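Local coordinates for CysE, serine acetyltransferase (Brucella abortus, PDB 4HZD), which transfers an acetyl group from acetyl-coenzyme A to serine, making O-acetylserine for cysteine biosynthesis, at residues Q226-A231 with K238-N243; V179-V184 with K205-V210. All blocks are in the same frame, centred on the assembly; numbering follows the deposited sequence.

How the contacts relate
Both contacts lie in the left-handed beta-helix, on the same side of the chain's centre, with centres about 10 Å apart. Contact 2 comes first along the chain and joins strands 179-180 and 205-206 of one parallel sheet, then follows both segments round the corner toward strands 185-186 and 211-212. Contact 1 lies farther along, where strand 229-230 and the loop before strand 244-247 bring in the next sheet. The two meet directly: C227 N probably hydrogen-bonds to Q208 O (3.0 Å), and Q226 packs on R207 and Q208. The corner recurs along the helix at N183, G209, C227 and N243, all with positive phi; strand 229-230 leads on to A231 of the coenzyme A pocket.

Contact 1: Q226-A231 with K238-N243; sequences QCSKIA and KSVPHN. With COA (coenzyme A), chain C.
N243, S228 and V240 bury the most surface where the chain turns a corner of the left-handed beta-helix beside strand 229-230. The backbone N of N243 donates to Q226 O (2.9 Å, 153° at the hydrogen), arriving nearly along the C=O axis. With CG anti to its carbonyl carbon (chi1 -71°), the N243 side chain swings back across the other segment, and ND2 rests against C227 CB at 3.5 Å. That ND2 bonds to T257 O, close to the disulfide of C227 with C259. On the other side of the amide, H242 ND1 donates to N243 OD1 (2.9 Å, 165°), the acceptor lying in the imidazole plane and the donor on a carbonyl lone pair.

S228 is buried. Its OG, beside its own backbone N, donates to P241 O at 2.7 Å on an in-plane lone pair, and is also hydrogen-bonded to V244 N. V240 CG1, anti to the backbone N, packs against the S228 methylene, CB, at 4.1 Å, while V240 CG2 meets I230 CD1 obliquely at 4.2 Å. Beyond I230, A231 CB presses on CDP of coenzyme A at 3.1 Å, a tight fit. The S228 hydroxyl, buried, is therefore used as both donor and acceptor, and the H242 ring carries a proton on ND1.

Contact 2: V179-V184 with K205-V210; sequences VVEDNV and KIRQGV
Two successive coils of the left-handed parallel beta-helix stack here, V179 opposite K205 and V180 opposite I206 in parallel register, and then turn the same corner together. Backbone bonds carry the pairing. I206 N gives an almost straight bond to V179 O (2.7 Å, 178°), and E181 N bonds to I206 O at 2.8 Å, so I206 is gripped on both its N-H and its carbonyl. At the corner G209 N makes a longer bond to D182 O, 3.3 Å, and Q208 CG lies 3.0 Å from the same D182 O. R207 to V210 form a type II turn with G209 at its third position, where phi is positive; N183, its counterpart on the neighbouring coil, also has a positive phi. CA-H...O contacts add to the stacking, among them V184 CA to V210 O.

Apolar contacts fill the inner face. V184, with CG1 anti to the backbone N, crosses I206 at about a right angle, its CG1 4.0 Å from I206 CG2; V180 and I206 both also touch L192 of strand 191-193. Facing the other way, V179 CG2 meets K205 CD at 3.7 Å, while K205 NZ reaches D201 and H203 O.

The charged contact pairs E181 with R207. The extended E181 runs alongside R207, whose chain bends at chi2 (-80°), and R207 NH2 has a weak bond to Q223 OE1. Carboxylate and guanidinium planes lie only 14° apart, and the salt bridge joins E181 OE2 to R207 NH1 at 2.7 Å.

Contact 1: Q226-A231 with K238-N243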
loop_
_atom_site.group_PDB
_atom_site.type_symbol
_atom_site.label_atom_id
_atom_site.label_comp_id
_atom_site.label_asym_id
_atom_site.label_seq_id
_atom_site.Cartn_x
_atom_site.Cartn_y
_atom_site.Cartn_z
ATOM N N GLN A 226 6.260 -45.506 10.703
ATOM C CA GLN A 226 5.397 -45.473 9.565
ATOM C C GLN A 226 3.934 -45.819 9.874
ATOM O O GLN A 226 3.660 -46.745 10.635
ATOM C CB GLN A 226 5.969 -46.417 8.508
ATOM C CG GLN A 226 5.349 -46.241 7.143
ATOM C CD GLN A 226 6.145 -46.900 6.046
ATOM O OE1 GLN A 226 7.030 -47.716 6.306
ATOM N NE2 GLN A 226 5.839 -46.537 4.798
ATOM N N CYS A 227 3.012 -45.054 9.279
ATOM C CA CYS A 227 1.554 -45.273 9.383
ATOM C C CYS A 227 0.947 -45.032 10.752
ATOM O O CYS A 227 -0.248 -45.218 10.934
ATOM C CB CYS A 227 1.172 -46.662 8.896
ATOM S SG CYS A 227 1.755 -46.950 7.225
ATOM N N SER A 228 1.760 -44.621 11.714
ATOM C CA SER A 228 1.254 -44.356 13.058
ATOM C C SER A 228 0.481 -43.066 13.134
ATOM O O SER A 228 0.629 -42.183 12.261
ATOM C CB SER A 228 2.397 -44.393 14.062
ATOM O OG SER A 228 2.942 -45.710 14.041
ATOM N N LYS A 229 -0.349 -42.973 14.174
ATOM C CA LYS A 229 -1.205 -41.822 14.421
ATOM C C LYS A 229 -1.010 -41.238 15.823
ATOM O O LYS A 229 -0.958 -41.966 16.821
ATOM C CB LYS A 229 -2.676 -42.165 14.196
ATOM C CG LYS A 229 -3.032 -42.610 12.783
ATOM C CD LYS A 229 -4.426 -43.228 12.761
ATOM C CE LYS A 229 -4.903 -43.549 11.342
ATOM N NZ LYS A 229 -3.768 -43.912 10.440
ATOM N N ILE A 230 -0.893 -39.913 15.881
ATOM C CA ILE A 230 -0.730 -39.202 17.148
ATOM C C ILE A 230 -2.027 -38.478 17.468
ATOM O O ILE A 230 -2.430 -37.535 16.767
ATOM C CB ILE A 230 0.508 -38.239 17.152
ATOM C CG1 ILE A 230 1.757 -38.884 16.529
ATOM C CG2 ILE A 230 0.777 -37.637 18.542
ATOM C CD1 ILE A 230 2.492 -39.919 17.369
ATOM N N ALA A 231 -2.709 -38.936 18.509
ATOM C CA ALA A 231 -4.000 -38.341 18.884
ATOM C C ALA A 231 -3.869 -36.866 19.253
ATOM O O ALA A 231 -2.788 -36.411 19.618
ATOM C CB ALA A 231 -4.634 -39.114 20.034
ATOM N N LYS A 238 9.061 -40.350 23.432
ATOM C CA LYS A 238 9.796 -41.566 23.090
ATOM C C LYS A 238 9.400 -41.998 21.699
ATOM O O LYS A 238 8.276 -41.689 21.276
ATOM C CB LYS A 238 9.512 -42.668 24.131
ATOM C CG LYS A 238 9.844 -42.209 25.551
ATOM C CD LYS A 238 10.843 -43.120 26.262
ATOM C CE LYS A 238 10.191 -43.846 27.417
ATOM N NZ LYS A 238 8.831 -44.280 26.980
ATOM N N SER A 239 10.308 -42.683 20.983
ATOM C CA SER A 239 10.032 -43.128 19.611
ATOM C C SER A 239 8.755 -43.971 19.531
ATOM O O SER A 239 8.458 -44.747 20.432
ATOM C CB SER A 239 11.206 -43.889 19.000
ATOM O OG SER A 239 12.327 -43.038 18.749
ATOM N N VAL A 240 7.974 -43.786 18.471
ATOM C CA VAL A 240 6.712 -44.501 18.314
ATOM C C VAL A 240 6.903 -45.564 17.224
ATOM O O VAL A 240 7.345 -45.235 16.137
ATOM C CB VAL A 240 5.562 -43.533 17.954
ATOM C CG1 VAL A 240 4.280 -44.295 17.673
ATOM C CG2 VAL A 240 5.339 -42.494 19.065
ATOM N N PRO A 241 6.601 -46.851 17.521
ATOM C CA PRO A 241 6.743 -47.920 16.499
ATOM C C PRO A 241 5.759 -47.746 15.344
ATOM O O PRO A 241 4.817 -46.957 15.456
ATOM C CB PRO A 241 6.418 -49.211 17.271
ATOM C CG PRO A 241 5.730 -48.770 18.528
ATOM C CD PRO A 241 6.204 -47.386 18.841
ATOM N N HIS A 242 5.953 -48.476 14.246
ATOM C CA HIS A 242 5.036 -48.349 13.128
ATOM C C HIS A 242 3.670 -48.869 13.489
ATOM O O HIS A 242 3.524 -49.643 14.434
ATOM C CB HIS A 242 5.599 -49.027 11.867
ATOM C CG HIS A 242 5.815 -50.511 12.029
ATOM N ND1 HIS A 242 4.909 -51.417 11.625
ATOM C CD2 HIS A 242 6.849 -51.224 12.636
ATOM C CE1 HIS A 242 5.352 -52.659 11.922
ATOM N NE2 HIS A 242 6.541 -52.539 12.538
ATOM N N ASN A 243 2.654 -48.398 12.769
ATOM C CA ASN A 243 1.309 -48.972 12.807
ATOM C C ASN A 243 0.613 -49.018 14.178
ATOM O O ASN A 243 -0.115 -49.969 14.478
ATOM C CB ASN A 243 1.314 -50.353 12.131
ATOM C CG ASN A 243 1.493 -50.250 10.630
ATOM O OD1 ASN A 243 2.601 -50.403 10.114
ATOM N ND2 ASN A 243 0.419 -49.939 9.931
HETATM N N1A COA C . -6.296 -38.066 24.197
HETATM C C2A COA C . -6.335 -38.978 25.194
HETATM N N3A COA C . -6.848 -40.218 25.044
HETATM C C4A COA C . -7.384 -40.608 23.852
HETATM C C5A COA C . -7.395 -39.667 22.720
HETATM C C6A COA C . -6.797 -38.325 22.963
HETATM N N6A COA C . -6.748 -37.379 21.989
HETATM N N7A COA C . -7.977 -40.326 21.691
HETATM C C8A COA C . -8.306 -41.574 22.120
HETATM N N9A COA C . -7.953 -41.733 23.410
HETATM C C1B COA C . -8.137 -42.932 24.271
HETATM C C2B COA C . -9.598 -43.167 24.623
HETATM O O2B COA C . -9.998 -42.370 25.739
HETATM C C3B COA C . -9.613 -44.651 24.933
HETATM O O3B COA C . -9.286 -44.879 26.319
HETATM P P3B COA C . -10.087 -45.943 27.249
HETATM O O7A COA C . -10.081 -47.196 26.392
HETATM O O8A COA C . -11.453 -45.324 27.467
HETATM O O9A COA C . -9.277 -46.031 28.530
HETATM C C4B COA C . -8.530 -45.226 24.014
HETATM O O4B COA C . -7.672 -44.135 23.651
HETATM C C5B COA C . -9.105 -45.847 22.742
HETATM O O5B COA C . -9.782 -44.839 21.985
HETATM P P1A COA C . -10.179 -45.032 20.432
HETATM O O1A COA C . -11.006 -43.827 20.037
HETATM O O2A COA C . -10.744 -46.429 20.255
HETATM O O3A COA C . -8.732 -44.971 19.697
HETATM P P2A COA C . -8.486 -44.482 18.171
HETATM O O4A COA C . -9.691 -44.882 17.356
HETATM O O5A COA C . -7.111 -44.936 17.726
HETATM O O6A COA C . -8.465 -42.864 18.305
HETATM C CBP COA C . -7.406 -40.820 17.383
HETATM C CCP COA C . -8.377 -41.987 17.170
HETATM C CDP COA C . -6.681 -40.982 18.710
HETATM C CEP COA C . -6.386 -40.872 16.240
HETATM C CAP COA C . -8.221 -39.496 17.358
HETATM O OAP COA C . -9.284 -39.492 18.338
HETATM C C9P COA C . -7.404 -38.229 17.537
HETATM O O9P COA C . -7.386 -37.628 18.611
HETATM N N8P COA C . -6.731 -37.825 16.458
HETATM C C7P COA C . -6.545 -36.438 16.093
HETATM C C6P COA C . -7.680 -35.890 15.230
HETATM C C5P COA C . -7.622 -34.377 15.222
HETATM O O5P COA C . -6.664 -33.794 15.710
HETATM N N4P COA C . -8.676 -33.765 14.652
HETATM C C3P COA C . -8.957 -32.339 14.673
HETATM C C2P COA C . -9.959 -31.958 13.586
HETATM S S1P COA C . -9.908 -30.169 13.333
#

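Contact 2: V179-V184 with K205-V210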
loop_
_atom_site.group_PDB
_atom_site.type_symbol
_atom_site.label_atom_id
_atom_site.label_comp_id
_atom_site.label_asym_id
_atom_site.label_seq_id
_atom_site.Cartn_x
_atom_site.Cartn_y
_atom_site.Cartn_z
ATOM N N VAL A 179 12.785 -34.009 10.296
ATOM C CA VAL A 179 12.572 -34.653 9.007
ATOM C C VAL A 179 11.129 -35.172 8.964
ATOM O O VAL A 179 10.683 -35.879 9.865
ATOM C CB VAL A 179 13.544 -35.807 8.715
ATOM C CG1 VAL A 179 13.258 -36.366 7.334
ATOM C CG2 VAL A 179 14.997 -35.341 8.797
ATOM N N VAL A 180 10.397 -34.756 7.937
ATOM C CA VAL A 180 9.090 -35.309 7.663
ATOM C C VAL A 180 9.147 -35.999 6.299
ATOM O O VAL A 180 9.484 -35.369 5.297
ATOM C CB VAL A 180 7.997 -34.203 7.651
ATOM C CG1 VAL A 180 6.619 -34.810 7.437
ATOM C CG2 VAL A 180 8.030 -33.401 8.927
ATOM N N GLU A 181 8.786 -37.277 6.254
ATOM C CA GLU A 181 8.773 -38.021 4.985
ATOM C C GLU A 181 7.450 -37.843 4.210
ATOM O O GLU A 181 6.593 -37.094 4.647
ATOM C CB GLU A 181 9.124 -39.493 5.240
ATOM C CG GLU A 181 10.555 -39.649 5.726
ATOM C CD GLU A 181 10.958 -41.086 6.060
ATOM O OE1 GLU A 181 10.296 -42.058 5.630
ATOM O OE2 GLU A 181 11.952 -41.230 6.779
ATOM N N ASP A 182 7.293 -38.513 3.069
ATOM C CA ASP A 182 6.068 -38.381 2.260
ATOM C C ASP A 182 4.789 -38.839 2.884
ATOM O O ASP A 182 4.785 -39.644 3.817
ATOM C CB ASP A 182 6.205 -39.086 0.906
ATOM C CG ASP A 182 7.454 -38.715 0.196
ATOM O OD1 ASP A 182 8.029 -37.646 0.507
ATOM O OD2 ASP A 182 7.877 -39.492 -0.675
ATOM N N ASN A 183 3.686 -38.348 2.307
ATOM C CA ASN A 183 2.321 -38.675 2.701
ATOM C C ASN A 183 1.998 -38.528 4.201
ATOM O O ASN A 183 1.331 -39.378 4.804
ATOM C CB ASN A 183 1.941 -40.066 2.176
ATOM C CG ASN A 183 2.273 -40.231 0.705
ATOM O OD1 ASN A 183 2.937 -41.184 0.329
ATOM N ND2 ASN A 183 1.887 -39.249 -0.121
ATOM N N VAL A 184 2.471 -37.446 4.795
ATOM C CA VAL A 184 2.130 -37.142 6.190
ATOM C C VAL A 184 0.990 -36.116 6.254
ATOM O O VAL A 184 0.883 -35.248 5.376
ATOM C CB VAL A 184 3.397 -36.667 6.929
ATOM C CG1 VAL A 184 3.104 -36.223 8.355
ATOM C CG2 VAL A 184 4.397 -37.815 6.949
ATOM N N LYS A 205 11.834 -37.284 13.669
ATOM C CA LYS A 205 11.868 -37.930 12.379
ATOM C C LYS A 205 10.501 -38.572 12.167
ATOM O O LYS A 205 10.137 -39.548 12.840
ATOM C CB LYS A 205 13.006 -38.960 12.339
ATOM C CG LYS A 205 14.353 -38.425 12.839
ATOM C CD LYS A 205 14.948 -37.368 11.901
ATOM C CE LYS A 205 16.231 -36.698 12.439
ATOM N NZ LYS A 205 16.085 -35.905 13.697
ATOM N N ILE A 206 9.723 -37.990 11.265
ATOM C CA ILE A 206 8.365 -38.475 10.979
ATOM C C ILE A 206 8.369 -39.328 9.702
ATOM O O ILE A 206 8.647 -38.815 8.609
ATOM C CB ILE A 206 7.381 -37.283 10.861
ATOM C CG1 ILE A 206 7.575 -36.314 12.050
ATOM C CG2 ILE A 206 5.936 -37.742 10.715
ATOM C CD1 ILE A 206 7.282 -36.914 13.427
ATOM N N ARG A 207 8.030 -40.621 9.851
ATOM C CA ARG A 207 7.991 -41.577 8.732
ATOM C C ARG A 207 6.708 -41.421 7.910
ATOM O O ARG A 207 5.796 -40.702 8.307
ATOM C CB ARG A 207 8.107 -43.014 9.248
ATOM C CG ARG A 207 9.389 -43.289 10.033
ATOM C CD ARG A 207 10.560 -43.529 9.108
ATOM N NE ARG A 207 11.844 -43.553 9.828
ATOM C CZ ARG A 207 12.670 -42.501 9.978
ATOM N NH1 ARG A 207 12.358 -41.308 9.476
ATOM N NH2 ARG A 207 13.821 -42.631 10.642
ATOM N N GLN A 208 6.665 -42.113 6.776
ATOM C CA GLN A 208 5.644 -42.008 5.758
ATOM C C GLN A 208 4.258 -42.384 6.290
ATOM O O GLN A 208 4.139 -43.265 7.121
ATOM C CB GLN A 208 6.059 -42.952 4.618
ATOM C CG GLN A 208 5.748 -42.466 3.224
ATOM C CD GLN A 208 6.384 -43.314 2.128
ATOM O OE1 GLN A 208 5.691 -44.082 1.446
ATOM N NE2 GLN A 208 7.706 -43.167 1.941
ATOM N N GLY A 209 3.205 -41.715 5.826
ATOM C CA GLY A 209 1.841 -42.114 6.164
ATOM C C GLY A 209 1.317 -41.727 7.534
ATOM O O GLY A 209 0.178 -42.036 7.867
ATOM N N VAL A 210 2.139 -41.043 8.321
ATOM C CA VAL A 210 1.755 -40.597 9.675
ATOM C C VAL A 210 0.672 -39.494 9.671
ATOM O O VAL A 210 0.664 -38.598 8.813
ATOM C CB VAL A 210 3.018 -40.168 10.491
ATOM C CG1 VAL A 210 2.674 -39.459 11.803
ATOM C CG2 VAL A 210 3.888 -41.388 10.792
#